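Local coordinates for CRISPR-associated protein CasA/Cse1 (Thermus thermophilus, PDB 4AN8) that forms part of the type I-E CRISPR Cascade ribonucleoprotein complex and probably helps it select foreign DNA in bacterial adaptive immunity, at residues A35-I45 with G196-L204. Residues are numbered along the deposited sequence; the frame is centred on the assembly and turned at random.
Sequences ALLRAHEFARI and GQNLLETLL
Ala39 O accepts two backbone N-H groups, one from each segment. Phe42 N donates to Ala39 O at 3.2 Å within the turn, and Leu200 N reaches Ala39 O only weakly across the contact, at 3.4 Å. The firmer cross-link runs from Leu199 N to Phe42 O, 2.8 Å and fairly straight at 155°. The donor is tilted a little from the carbonyl plane. These two carbonyls therefore meet the first two N-H groups of helix 199-206. The third, Glu201 N, is taken by Asn198 OD1 at 2.9 Å. Asn198 CG sits between its own backbone N and carbonyl carbon (chi1 53°), which swings the amide oxygen back over the helix start. A water bridges the two segments, donating to Ala43 O at 3.0 Å and lying 2.7 Å from Thr202 OG1. Thr202 OG1 also accepts Gly196 N.

Leu199 is the main apolar link. With CG turned away from the backbone N (chi1 -177°), its two methyls part, CD1 to Ile45 CG1 and CD2 to Phe42 CD2 at 4.1 Å. Ala39 CB packs on the backbone and CB of Leu200. Leu36 CD2 meets Leu203 CD1, the side chains crossing at about a right angle, and helix 50-67 lies against both. The arrangement is an asparagine N-cap, docked on the turn joining helix 32-37 to strand 44-45, an outermost strand of the small antiparallel sheet.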
ATOM      1  N   ALA A  35      18.398  -1.043  12.065  1.00 24.88           N
ATOM      2  CA  ALA A  35      16.955  -0.999  11.962  1.00 24.88           C
ATOM      3  C   ALA A  35      16.341  -2.240  12.607  1.00 24.88           C
ATOM      4  O   ALA A  35      15.319  -2.148  13.257  1.00 24.88           O
ATOM      5  CB  ALA A  35      16.522  -0.881  10.499  1.00 18.24           C
ATOM      6  N   LEU A  36      16.973  -3.392  12.415  1.00 25.81           N
ATOM      7  CA  LEU A  36      16.467  -4.660  12.933  1.00 25.81           C
ATOM      8  C   LEU A  36      16.828  -4.889  14.404  1.00 25.81           C
ATOM      9  O   LEU A  36      15.956  -5.089  15.234  1.00 25.81           O
ATOM     10  CB  LEU A  36      16.994  -5.823  12.079  1.00 16.32           C
ATOM     11  CG  LEU A  36      16.448  -5.896  10.640  1.00 16.32           C
ATOM     12  CD1 LEU A  36      16.754  -7.268  10.019  1.00 16.32           C
ATOM     13  CD2 LEU A  36      14.947  -5.621  10.695  1.00 16.32           C
ATOM     14  N   LEU A  37      18.119  -4.841  14.713  1.00 28.85           N
ATOM     15  CA  LEU A  37      18.622  -5.107  16.054  1.00 28.85           C
ATOM     16  C   LEU A  37      18.156  -4.071  17.065  1.00 28.85           C
ATOM     17  O   LEU A  37      18.035  -4.360  18.235  1.00 28.85           O
ATOM     18  CB  LEU A  37      20.149  -5.157  16.031  1.00 31.92           C
ATOM     19  CG  LEU A  37      20.648  -6.223  15.064  1.00 31.92           C
ATOM     20  CD1 LEU A  37      22.159  -6.175  14.921  1.00 31.92           C
ATOM     21  CD2 LEU A  37      20.161  -7.601  15.519  1.00 31.92           C
ATOM     22  N   ARG A  38      17.877  -2.864  16.612  1.00 28.04           N
ATOM     23  CA  ARG A  38      17.400  -1.828  17.530  1.00 28.04           C
ATOM     24  C   ARG A  38      16.037  -1.263  17.124  1.00 28.04           C
ATOM     25  O   ARG A  38      15.761  -0.091  17.349  1.00 28.04           O
ATOM     26  CB  ARG A  38      18.439  -0.718  17.667  1.00 57.91           C
ATOM     27  CG  ARG A  38      19.685  -1.171  18.398  1.00 57.91           C
ATOM     28  CD  ARG A  38      20.743  -0.089  18.395  1.00 57.91           C
ATOM     29  NE  ARG A  38      20.143   1.244  18.335  1.00 57.91           N
ATOM     30  CZ  ARG A  38      20.829   2.386  18.342  1.00 57.91           C
ATOM     31  NH1 ARG A  38      22.157   2.373  18.426  1.00 57.91           N
ATOM     32  NH2 ARG A  38      20.181   3.543  18.266  1.00 57.91           N
ATOM     33  N   ALA A  39      15.180  -2.114  16.561  1.00 30.74           N
ATOM     34  CA  ALA A  39      13.866  -1.678  16.079  1.00 30.74           C
ATOM     35  C   ALA A  39      13.042  -0.958  17.144  1.00 30.74           C
ATOM     36  O   ALA A  39      12.360   0.029  16.846  1.00 30.74           O
ATOM     37  CB  ALA A  39      13.088  -2.849  15.516  1.00 18.37           C
ATOM     38  N   HIS A  40      13.117  -1.439  18.382  1.00 30.79           N
ATOM     39  CA  HIS A  40      12.311  -0.885  19.469  1.00 30.79           C
ATOM     40  C   HIS A  40      12.595   0.595  19.730  1.00 30.79           C
ATOM     41  O   HIS A  40      11.754   1.298  20.267  1.00 30.79           O
ATOM     42  CB  HIS A  40      12.520  -1.688  20.758  1.00 37.27           C
ATOM     43  CG  HIS A  40      13.868  -1.485  21.376  1.00 37.27           C
ATOM     44  ND1 HIS A  40      15.016  -2.066  20.874  1.00 37.27           N
ATOM     45  CD2 HIS A  40      14.254  -0.755  22.450  1.00 37.27           C
ATOM     46  CE1 HIS A  40      16.050  -1.705  21.616  1.00 37.27           C
ATOM     47  NE2 HIS A  40      15.615  -0.907  22.575  1.00 37.27           N
ATOM     48  N   GLU A  41      13.773   1.076  19.346  1.00 32.83           N
ATOM     49  CA  GLU A  41      14.137   2.466  19.628  1.00 32.83           C
ATOM     50  C   GLU A  41      13.485   3.496  18.697  1.00 32.83           C
ATOM     51  O   GLU A  41      13.467   4.680  19.024  1.00 32.83           O
ATOM     52  CB  GLU A  41      15.662   2.644  19.617  1.00 47.88           C
ATOM     53  CG  GLU A  41      16.405   1.778  20.624  1.00 47.88           C
ATOM     54  CD  GLU A  41      17.926   1.960  20.547  1.00 47.88           C
ATOM     55  OE1 GLU A  41      18.373   2.962  19.940  1.00 47.88           O
ATOM     56  OE2 GLU A  41      18.666   1.101  21.085  1.00 47.88           O
ATOM     57  N   PHE A  42      12.962   3.060  17.545  1.00 25.09           N
ATOM     58  CA  PHE A  42      12.375   4.006  16.569  1.00 25.09           C
ATOM     59  C   PHE A  42      10.855   3.978  16.536  1.00 25.09           C
ATOM     60  O   PHE A  42      10.240   2.913  16.584  1.00 25.09           O
ATOM     61  CB  PHE A  42      12.904   3.742  15.165  1.00 23.14           C
ATOM     62  CG  PHE A  42      14.344   3.419  15.133  1.00 23.14           C
ATOM     63  CD1 PHE A  42      15.288   4.373  15.503  1.00 23.14           C
ATOM     64  CD2 PHE A  42      14.771   2.146  14.785  1.00 23.14           C
ATOM     65  CE1 PHE A  42      16.656   4.071  15.483  1.00 23.14           C
ATOM     66  CE2 PHE A  42      16.127   1.838  14.780  1.00 23.14           C
ATOM     67  CZ  PHE A  42      17.068   2.806  15.122  1.00 23.14           C
ATOM     68  N   ALA A  43      10.246   5.150  16.443  1.00 23.68           N
ATOM     69  CA  ALA A  43       8.791   5.220  16.420  1.00 23.68           C
ATOM     70  C   ALA A  43       8.283   4.558  15.145  1.00 23.68           C
ATOM     71  O   ALA A  43       7.269   3.853  15.148  1.00 23.68           O
ATOM     72  CB  ALA A  43       8.303   6.689  16.512  1.00 15.51           C
ATOM     73  N   ARG A  44       9.000   4.780  14.052  1.00 23.32           N
ATOM     74  CA  ARG A  44       8.593   4.237  12.764  1.00 23.32           C
ATOM     75  C   ARG A  44       9.581   4.616  11.665  1.00 23.32           C
ATOM     76  O   ARG A  44      10.460   5.471  11.855  1.00 23.32           O
ATOM     77  CB  ARG A  44       7.215   4.775  12.383  1.00 34.88           C
ATOM     78  CG  ARG A  44       7.177   6.271  12.314  1.00 34.88           C
ATOM     79  CD  ARG A  44       5.854   6.765  11.789  1.00 34.88           C
ATOM     80  NE  ARG A  44       5.795   8.219  11.801  1.00 34.88           N
ATOM     81  CZ  ARG A  44       5.343   8.939  12.828  1.00 34.88           C
ATOM     82  NH1 ARG A  44       4.902   8.339  13.931  1.00 34.88           N
ATOM     83  NH2 ARG A  44       5.326  10.261  12.749  1.00 34.88           N
ATOM     84  N   ILE A  45       9.423   3.966  10.518  1.00 17.42           N
ATOM     85  CA  ILE A  45      10.069   4.398   9.304  1.00 17.42           C
ATOM     86  C   ILE A  45       9.313   5.626   8.850  1.00 17.42           C
ATOM     87  O   ILE A  45       8.079   5.612   8.806  1.00 17.42           O
ATOM     88  CB  ILE A  45      10.018   3.300   8.244  1.00 18.47           C
ATOM     89  CG1 ILE A  45      11.120   2.274   8.534  1.00 18.47           C
ATOM     90  CG2 ILE A  45      10.185   3.899   6.865  1.00 18.47           C
ATOM     91  CD1 ILE A  45      11.053   1.084   7.683  1.00 18.47           C
ATOM     92  N   GLY A 196       2.381  -0.448  14.791  1.00 22.78           N
ATOM     93  CA  GLY A 196       2.362  -0.396  16.240  1.00 22.78           C
ATOM     94  C   GLY A 196       2.950   0.905  16.722  1.00 22.78           C
ATOM     95  O   GLY A 196       2.951   1.891  15.980  1.00 22.78           O
ATOM     96  N   GLN A 197       3.495   0.913  17.932  1.00 24.68           N
ATOM     97  CA  GLN A 197       3.967   2.167  18.528  1.00 24.68           C
ATOM     98  C   GLN A 197       5.463   2.376  18.330  1.00 24.68           C
ATOM     99  O   GLN A 197       5.990   3.450  18.588  1.00 24.68           O
ATOM    100  CB  GLN A 197       3.603   2.251  20.009  1.00 68.73           C
ATOM    101  CG  GLN A 197       2.123   2.467  20.249  1.00 68.73           C
ATOM    102  CD  GLN A 197       1.849   3.404  21.409  1.00 68.73           C
ATOM    103  OE1 GLN A 197       1.806   2.979  22.566  1.00 68.73           O
ATOM    104  NE2 GLN A 197       1.669   4.690  21.104  1.00 68.73           N
ATOM    105  N   ASN A 198       6.150   1.327  17.893  1.00 20.21           N
ATOM    106  CA  ASN A 198       7.523   1.475  17.452  1.00 20.21           C
ATOM    107  C   ASN A 198       7.749   0.531  16.294  1.00 20.21           C
ATOM    108  O   ASN A 198       6.875  -0.262  15.954  1.00 20.21           O
ATOM    109  CB  ASN A 198       8.520   1.225  18.592  1.00 25.36           C
ATOM    110  CG  ASN A 198       8.294  -0.099  19.287  1.00 25.36           C
ATOM    111  OD1 ASN A 198       8.254  -1.151  18.658  1.00 25.36           O
ATOM    112  ND2 ASN A 198       8.148  -0.054  20.597  1.00 25.36           N
ATOM    113  N   LEU A 199       8.925   0.629  15.698  1.00 18.00           N
ATOM    114  CA  LEU A 199       9.264  -0.156  14.533  1.00 18.00           C
ATOM    115  C   LEU A 199       9.276  -1.645  14.862  1.00 18.00           C
ATOM    116  O   LEU A 199       8.898  -2.469  14.021  1.00 18.00           O
ATOM    117  CB  LEU A 199      10.629   0.294  13.973  1.00 14.28           C
ATOM    118  CG  LEU A 199      11.061  -0.436  12.683  1.00 14.28           C
ATOM    119  CD1 LEU A 199       9.969  -0.333  11.567  1.00 14.28           C
ATOM    120  CD2 LEU A 199      12.440   0.054  12.180  1.00 14.28           C
ATOM    121  N   LEU A 200       9.722  -2.010  16.061  1.00 19.55           N
ATOM    122  CA  LEU A 200       9.664  -3.420  16.440  1.00 19.55           C
ATOM    123  C   LEU A 200       8.242  -3.942  16.358  1.00 19.55           C
ATOM    124  O   LEU A 200       7.997  -4.991  15.758  1.00 19.55           O
ATOM    125  CB  LEU A 200      10.205  -3.669  17.852  1.00 23.38           C
ATOM    126  CG  LEU A 200      10.008  -5.098  18.359  1.00 23.38           C
ATOM    127  CD1 LEU A 200      10.892  -6.019  17.588  1.00 23.38           C
ATOM    128  CD2 LEU A 200      10.347  -5.167  19.851  1.00 23.38           C
ATOM    129  N   GLU A 201       7.298  -3.219  16.945  1.00 19.63           N
ATOM    130  CA  GLU A 201       5.912  -3.683  16.942  1.00 19.63           C
ATOM    131  C   GLU A 201       5.397  -3.803  15.510  1.00 19.63           C
ATOM    132  O   GLU A 201       4.744  -4.795  15.144  1.00 19.63           O
ATOM    133  CB  GLU A 201       5.009  -2.756  17.762  1.00 29.54           C
ATOM    134  CG  GLU A 201       5.359  -2.745  19.245  1.00 29.54           C
ATOM    135  CD  GLU A 201       4.454  -1.844  20.109  1.00 29.54           C
ATOM    136  OE1 GLU A 201       3.575  -1.120  19.591  1.00 29.54           O
ATOM    137  OE2 GLU A 201       4.639  -1.861  21.337  1.00 29.54           O
ATOM    138  N   THR A 202       5.712  -2.791  14.703  1.00 21.14           N
ATOM    139  CA  THR A 202       5.234  -2.763  13.333  1.00 21.14           C
ATOM    140  C   THR A 202       5.758  -3.978  12.556  1.00 21.14           C
ATOM    141  O   THR A 202       4.966  -4.725  11.986  1.00 21.14           O
ATOM    142  CB  THR A 202       5.571  -1.438  12.637  1.00 17.82           C
ATOM    143  OG1 THR A 202       4.868  -0.387  13.304  1.00 17.82           O
ATOM    144  CG2 THR A 202       5.145  -1.477  11.153  1.00 17.82           C
ATOM    145  N   LEU A 203       7.066  -4.195  12.567  1.00 22.00           N
ATOM    146  CA  LEU A 203       7.607  -5.419  11.972  1.00 22.00           C
ATOM    147  C   LEU A 203       6.909  -6.675  12.505  1.00 22.00           C
ATOM    148  O   LEU A 203       6.501  -7.533  11.727  1.00 22.00           O
ATOM    149  CB  LEU A 203       9.128  -5.517  12.176  1.00 18.18           C
ATOM    150  CG  LEU A 203       9.894  -4.437  11.408  1.00 18.18           C
ATOM    151  CD1 LEU A 203      11.381  -4.522  11.647  1.00 18.18           C
ATOM    152  CD2 LEU A 203       9.585  -4.467   9.883  1.00 18.18           C
ATOM    153  N   LEU A 204       6.747  -6.790  13.821  1.00 22.38           N
ATOM    154  CA  LEU A 204       6.058  -7.958  14.395  1.00 22.38           C
ATOM    155  C   LEU A 204       4.601  -8.143  13.897  1.00 22.38           C
ATOM    156  O   LEU A 204       4.147  -9.276  13.672  1.00 22.38           O
ATOM    157  CB  LEU A 204       6.078  -7.902  15.928  1.00 18.61           C
ATOM    158  CG  LEU A 204       7.446  -8.101  16.603  1.00 18.61           C
ATOM    159  CD1 LEU A 204       7.390  -7.755  18.101  1.00 18.61           C
ATOM    160  CD2 LEU A 204       7.964  -9.525  16.385  1.00 18.61           C
TER
HETATM  161  O   HOH W   1       6.455   1.746  13.227  1.00 54.65           O